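Local coordinates for protein soluble epoxide hydrolase (Bacillus megaterium, PDB 4INZ) that is a soluble enzyme of the epoxide hydrolase family, built on the alpha/beta hydrolase fold with a mostly helical cap inserted between two strands of its central sheet, at residues 123-128 and 237-242; 139-144 and 269-274. The protein carries 1 engineered substitution. All blocks are in the same frame, centred on the assembly; numbering follows the deposited sequence.

Contact 1: residues 123-128 and 237-242; sequences FAYRYP and FPLEEE
Polar contacts at one end of this interface centre on Arg126. With CG beside the backbone N (chi1 -62°) and the chain extended to NE, the side chain reaches from the last turn of helix 115-126 to put its guanidinium at the backbone of loop 237-242. Arg126 NH2 gives Pro238 O a nearly straight hydrogen bond of 2.8 Å, in the guanidinium plane and on a carbonyl lone pair; Arg126 NE adds a weak one of 3.4 Å to Pro238 O. Arginine's length and several N-H groups suit it here, since NH1 also forms a salt bridge with Asp90.

The apolar part is Leu239. Leu239 CD1 lies over a face of the Tyr125 ring, 4.0 Å from its centroid in a CH-pi contact, while Leu239 CD2 fits between Tyr125 CB and Arg126 CG, 3.7 Å from each. Tyr125 OH hydrogen-bonds His141 and also lies 3.2 Å from Glu242 O, at the ring edge.

Within the loop, Glu240 bends back at chi2, and Glu240 OE1 accepts from Glu241 N at 2.9 Å, above the carboxylate plane. Glu240 OE2 stays 4.8 Å from Arg126 NE, so any attraction is probably weak. The chemistry implies that the helix end grips this loop through Arg126 on a backbone carbonyl and Leu239 packed on Tyr125 and Arg126.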
loop_
_atom_site.group_PDB
_atom_site.type_symbol
_atom_site.label_atom_id
_atom_site.label_comp_id
_atom_site.label_asym_id
_atom_site.label_seq_id
_atom_site.Cartn_x
_atom_site.Cartn_y
_atom_site.Cartn_z
ATOM N N PHE A 123 3.962 9.284 -5.228
ATOM C CA PHE A 123 4.734 10.202 -4.402
ATOM C C PHE A 123 6.211 10.220 -4.802
ATOM O O PHE A 123 6.828 11.285 -4.874
ATOM C CB PHE A 123 4.605 9.842 -2.918
ATOM C CG PHE A 123 5.422 10.721 -2.020
ATOM C CD1 PHE A 123 4.952 11.974 -1.644
ATOM C CD2 PHE A 123 6.674 10.318 -1.584
ATOM C CE1 PHE A 123 5.710 12.799 -0.829
ATOM C CE2 PHE A 123 7.434 11.133 -0.765
ATOM C CZ PHE A 123 6.953 12.381 -0.390
ATOM N N ALA A 124 6.784 9.041 -5.041
ATOM C CA ALA A 124 8.193 8.949 -5.427
ATOM C C ALA A 124 8.452 9.638 -6.765
ATOM O O ALA A 124 9.484 10.285 -6.953
ATOM C CB ALA A 124 8.646 7.486 -5.481
ATOM N N TYR A 125 7.514 9.496 -7.696
ATOM C CA TYR A 125 7.645 10.132 -9.003
ATOM C C TYR A 125 7.571 11.655 -8.895
ATOM O O TYR A 125 8.316 12.373 -9.562
ATOM C CB TYR A 125 6.565 9.623 -9.964
ATOM C CG TYR A 125 6.985 8.441 -10.815
ATOM C CD1 TYR A 125 7.565 8.631 -12.070
ATOM C CD2 TYR A 125 6.793 7.136 -10.372
ATOM C CE1 TYR A 125 7.945 7.554 -12.855
ATOM C CE2 TYR A 125 7.172 6.054 -11.149
ATOM C CZ TYR A 125 7.747 6.268 -12.391
ATOM O OH TYR A 125 8.123 5.191 -13.165
ATOM N N ARG A 126 6.667 12.145 -8.053
ATOM C CA ARG A 126 6.451 13.582 -7.934
ATOM C C ARG A 126 7.458 14.238 -6.993
ATOM O O ARG A 126 7.855 15.386 -7.200
ATOM C CB ARG A 126 5.025 13.878 -7.466
ATOM C CG ARG A 126 3.942 13.411 -8.422
ATOM C CD ARG A 126 2.561 13.831 -7.937
ATOM N NE ARG A 126 1.505 13.410 -8.855
ATOM C CZ ARG A 126 0.202 13.522 -8.602
ATOM N NH1 ARG A 126 -0.213 14.044 -7.451
ATOM N NH2 ARG A 126 -0.687 13.108 -9.499
ATOM N N TYR A 127 7.868 13.508 -5.963
ATOM C CA TYR A 127 8.788 14.043 -4.965
ATOM C C TYR A 127 9.975 13.112 -4.750
ATOM O O TYR A 127 10.226 12.680 -3.623
ATOM C CB TYR A 127 8.073 14.247 -3.625
ATOM C CG TYR A 127 6.975 15.289 -3.628
ATOM C CD1 TYR A 127 7.254 16.619 -3.337
ATOM C CD2 TYR A 127 5.656 14.940 -3.890
ATOM C CE1 TYR A 127 6.254 17.576 -3.325
ATOM C CE2 TYR A 127 4.646 15.891 -3.876
ATOM C CZ TYR A 127 4.951 17.206 -3.595
ATOM O OH TYR A 127 3.953 18.157 -3.579
ATOM N N PRO A 128 10.719 12.810 -5.824
ATOM C CA PRO A 128 11.822 11.853 -5.701
ATOM C C PRO A 128 12.865 12.280 -4.673
ATOM O O PRO A 128 13.584 11.430 -4.155
ATOM C CB PRO A 128 12.426 11.830 -7.109
ATOM C CG PRO A 128 11.977 13.111 -7.743
ATOM C CD PRO A 128 10.620 13.364 -7.183
ATOM N N PHE A 237 -2.296 7.453 -12.037
ATOM C CA PHE A 237 -2.526 8.820 -11.586
ATOM C C PHE A 237 -1.612 9.744 -12.392
ATOM O O PHE A 237 -0.541 9.325 -12.831
ATOM C CB PHE A 237 -2.237 8.938 -10.089
ATOM C CG PHE A 237 -3.001 7.949 -9.248
ATOM C CD1 PHE A 237 -4.374 8.058 -9.108
ATOM C CD2 PHE A 237 -2.346 6.909 -8.602
ATOM C CE1 PHE A 237 -5.085 7.145 -8.340
ATOM C CE2 PHE A 237 -3.051 5.994 -7.825
ATOM C CZ PHE A 237 -4.418 6.112 -7.694
ATOM N N PRO A 238 -2.037 10.998 -12.610
ATOM C CA PRO A 238 -1.285 11.894 -13.498
ATOM C C PRO A 238 0.171 12.079 -13.083
ATOM O O PRO A 238 0.455 12.353 -11.917
ATOM C CB PRO A 238 -2.046 13.220 -13.380
ATOM C CG PRO A 238 -3.436 12.812 -13.055
ATOM C CD PRO A 238 -3.280 11.620 -12.130
ATOM N N LEU A 239 1.077 11.926 -14.045
ATOM C CA LEU A 239 2.500 12.109 -13.805
ATOM C C LEU A 239 3.158 12.860 -14.954
ATOM O O LEU A 239 2.814 12.668 -16.120
ATOM C CB LEU A 239 3.198 10.760 -13.616
ATOM C CG LEU A 239 2.903 10.032 -12.304
ATOM C CD1 LEU A 239 3.614 8.684 -12.245
ATOM C CD2 LEU A 239 3.311 10.895 -11.123
ATOM N N GLU A 240 4.116 13.707 -14.602
ATOM C CA GLU A 240 4.920 14.453 -15.559
ATOM C C GLU A 240 6.004 13.563 -16.168
ATOM O O GLU A 240 6.249 13.598 -17.371
ATOM C CB GLU A 240 5.579 15.636 -14.842
ATOM C CG GLU A 240 6.496 15.224 -13.661
ATOM C CD GLU A 240 5.818 14.308 -12.634
ATOM O OE1 GLU A 240 6.262 13.140 -12.475
ATOM O OE2 GLU A 240 4.848 14.755 -11.975
ATOM N N GLU A 241 6.648 12.759 -15.326
ATOM C CA GLU A 241 7.780 11.942 -15.750
ATOM C C GLU A 241 7.426 10.469 -15.894
ATOM O O GLU A 241 6.603 9.946 -15.142
ATOM C CB GLU A 241 8.936 12.094 -14.760
ATOM C CG GLU A 241 9.953 13.135 -15.172
ATOM C CD GLU A 241 10.617 12.785 -16.486
ATOM O OE1 GLU A 241 11.409 11.816 -16.513
ATOM O OE2 GLU A 241 10.338 13.469 -17.494
ATOM N N GLU A 242 8.063 9.805 -16.856
ATOM C CA GLU A 242 7.872 8.372 -17.063
ATOM C C GLU A 242 8.943 7.556 -16.351
ATOM O O GLU A 242 8.731 6.385 -16.033
ATOM C CB GLU A 242 7.888 8.029 -18.555
ATOM C CG GLU A 242 6.650 8.476 -19.320
ATOM C CD GLU A 242 6.520 7.794 -20.674
ATOM O OE1 GLU A 242 7.542 7.291 -21.197
ATOM O OE2 GLU A 242 5.392 7.751 -21.212
#

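Contact 2: residues 139-144 and 269-274; sequences GPHPYT and EYVPNI
An aromatic cluster of His141, Tyr143 and Tyr270 packs around the N-terminus of helix 142-151, where His141 is the N-cap. Its CG is anti to the backbone N (chi1 176°), and this together with chi2 of -95° brings His141 ND1 to accept from Thr144 N at 3.3 Å, the N-H lying almost exactly in the imidazole plane. A histidine suits this place because its second nitrogen remains usable: His141 NE2 hydrogen-bonds Tyr125. The carbon between the two nitrogens, His141 CE1, pushes against Tyr270 CB at 3.4 Å, and Val271 CG2 approaches His141 NE2 to 3.6 Å.

In the alpha/beta hydrolase fold the chain leaves strand 131-137 here for the long helical excursion that ends before strand 248-253; the segment 269-274 leads into the outermost strand 274-279, so the contact ties the start of that excursion to the loop that enters this edge strand.

Tyr270 reaches across with its CB pointing at the helix start. Tyr143 CB stands over one face of the Tyr270 ring, 3.6 Å from the centroid, a CH-pi contact. The two tyrosine rings run nearly parallel, planes at 9°, but are slid so far that they barely overlap; this shift places Tyr143 CB, rather than the phenol, above the Tyr270 ring. Tyr143 OH instead turns to Glu241. Thr144 splits its roles: Thr144 CG2 packs 3.9 Å from Tyr270 CE2, while Thr144 OG1 hydrogen-bonds Asn263 O.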
loop_
_atom_site.group_PDB
_atom_site.type_symbol
_atom_site.label_atom_id
_atom_site.label_comp_id
_atom_site.label_asym_id
_atom_site.label_seq_id
_atom_site.Cartn_x
_atom_site.Cartn_y
_atom_site.Cartn_z
ATOM N N GLY A 139 1.249 -4.435 -5.844
ATOM C CA GLY A 139 0.464 -3.223 -6.023
ATOM C C GLY A 139 0.810 -2.621 -7.370
ATOM O O GLY A 139 1.706 -3.108 -8.050
ATOM N N PRO A 140 0.109 -1.552 -7.762
ATOM C CA PRO A 140 0.267 -1.063 -9.136
ATOM C C PRO A 140 1.417 -0.071 -9.337
ATOM O O PRO A 140 1.485 0.954 -8.653
ATOM C CB PRO A 140 -1.073 -0.378 -9.404
ATOM C CG PRO A 140 -1.470 0.166 -8.042
ATOM C CD PRO A 140 -0.975 -0.865 -7.038
ATOM N N HIS A 141 2.312 -0.380 -10.275
ATOM C CA HIS A 141 3.233 0.626 -10.787
ATOM C C HIS A 141 2.418 1.543 -11.693
ATOM O O HIS A 141 1.604 1.066 -12.476
ATOM C CB HIS A 141 4.371 -0.021 -11.586
ATOM C CG HIS A 141 5.302 0.971 -12.212
ATOM N ND1 HIS A 141 5.162 1.409 -13.513
ATOM C CD2 HIS A 141 6.377 1.623 -11.710
ATOM C CE1 HIS A 141 6.114 2.284 -13.786
ATOM N NE2 HIS A 141 6.863 2.435 -12.707
ATOM N N PRO A 142 2.612 2.865 -11.578
ATOM C CA PRO A 142 1.749 3.804 -12.309
ATOM C C PRO A 142 1.596 3.500 -13.799
ATOM O O PRO A 142 0.505 3.672 -14.345
ATOM C CB PRO A 142 2.452 5.143 -12.101
ATOM C CG PRO A 142 3.084 4.999 -10.751
ATOM C CD PRO A 142 3.562 3.564 -10.699
ATOM N N TYR A 143 2.663 3.052 -14.449
ATOM C CA TYR A 143 2.619 2.887 -15.903
ATOM C C TYR A 143 2.305 1.462 -16.342
ATOM O O TYR A 143 1.445 1.254 -17.200
ATOM C CB TYR A 143 3.912 3.385 -16.557
ATOM C CG TYR A 143 4.067 4.890 -16.509
ATOM C CD1 TYR A 143 4.708 5.507 -15.441
ATOM C CD2 TYR A 143 3.555 5.695 -17.524
ATOM C CE1 TYR A 143 4.845 6.881 -15.385
ATOM C CE2 TYR A 143 3.689 7.070 -17.481
ATOM C CZ TYR A 143 4.334 7.659 -16.410
ATOM O OH TYR A 143 4.471 9.028 -16.364
ATOM N N THR A 144 2.992 0.478 -15.768
ATOM C CA THR A 144 2.744 -0.896 -16.175
ATOM C C THR A 144 1.328 -1.345 -15.827
ATOM O O THR A 144 0.752 -2.173 -16.528
ATOM C CB THR A 144 3.787 -1.898 -15.614
ATOM O OG1 THR A 144 3.690 -1.964 -14.183
ATOM C CG2 THR A 144 5.205 -1.496 -16.029
ATOM N N GLU A 269 12.223 -0.279 -17.747
ATOM C CA GLU A 269 12.153 0.834 -18.688
ATOM C C GLU A 269 11.705 2.103 -17.964
ATOM O O GLU A 269 12.100 3.215 -18.331
ATOM C CB GLU A 269 11.186 0.527 -19.837
ATOM C CG GLU A 269 11.069 1.668 -20.853
ATOM C CD GLU A 269 9.737 1.687 -21.601
ATOM O OE1 GLU A 269 9.218 2.799 -21.860
ATOM O OE2 GLU A 269 9.213 0.602 -21.936
ATOM N N TYR A 270 10.872 1.929 -16.940
ATOM C CA TYR A 270 10.338 3.053 -16.174
ATOM C C TYR A 270 11.157 3.327 -14.932
ATOM O O TYR A 270 11.132 4.435 -14.397
ATOM C CB TYR A 270 8.894 2.779 -15.759
ATOM C CG TYR A 270 7.961 2.622 -16.926
ATOM C CD1 TYR A 270 7.458 3.734 -17.593
ATOM C CD2 TYR A 270 7.583 1.362 -17.369
ATOM C CE1 TYR A 270 6.609 3.592 -18.672
ATOM C CE2 TYR A 270 6.732 1.211 -18.445
ATOM C CZ TYR A 270 6.247 2.328 -19.091
ATOM O OH TYR A 270 5.399 2.179 -20.163
ATOM N N VAL A 271 11.866 2.300 -14.473
ATOM C CA VAL A 271 12.632 2.355 -13.235
ATOM C C VAL A 271 13.975 1.666 -13.451
ATOM O O VAL A 271 14.132 0.497 -13.118
ATOM C CB VAL A 271 11.885 1.621 -12.092
ATOM C CG1 VAL A 271 12.548 1.897 -10.757
ATOM C CG2 VAL A 271 10.408 2.024 -12.064
ATOM N N PRO A 272 14.949 2.390 -14.022
ATOM C CA PRO A 272 16.211 1.786 -14.475
ATOM C C PRO A 272 17.045 1.112 -13.383
ATOM O O PRO A 272 17.712 0.109 -13.657
ATOM C CB PRO A 272 16.977 2.976 -15.066
ATOM C CG PRO A 272 15.915 3.956 -15.442
ATOM C CD PRO A 272 14.853 3.812 -14.392
ATOM N N ASN A 273 17.031 1.658 -12.175
ATOM C CA ASN A 273 17.804 1.078 -11.090
ATOM C C ASN A 273 16.889 0.275 -10.189
ATOM O O ASN A 273 16.621 0.664 -9.052
ATOM C CB ASN A 273 18.512 2.170 -10.286
ATOM C CG ASN A 273 19.440 1.604 -9.225
ATOM O OD1 ASN A 273 19.439 0.399 -8.955
ATOM N ND2 ASN A 273 20.226 2.477 -8.601
ATOM N N ILE A 274 16.406 -0.847 -10.706
ATOM C CA ILE A 274 15.443 -1.655 -9.974
ATOM C C ILE A 274 15.930 -3.087 -9.784
ATOM O O ILE A 274 16.652 -3.635 -10.632
ATOM C CB ILE A 274 14.079 -1.672 -10.693
ATOM C CG1 ILE A 274 12.967 -2.124 -9.739
ATOM C CG2 ILE A 274 14.146 -2.537 -11.948
ATOM C CD1 ILE A 274 11.577 -1.814 -10.247
#

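Contact 2 is the more buried of the two: four of its five touching residues are buried, and it holds together by aromatic and methyl packing without a hydrogen bond between its segments. Contact 1 is only partly buried, and there an arginine bonds to the loop backbone among exposed glutamates. They hold different elements, the end of helix 115-126 against the loop returning to strand 248-253 in one, the start of helix 142-151 against the loop before strand 274-279 in the other. Yet they are joined directly by two probable hydrogen bonds, Tyr143 OH to Glu241 O (2.6 Å) and Tyr125 OH to His141 NE2 (3.1 Å), so tyrosine hydroxyls bridge the helix ends and the loop.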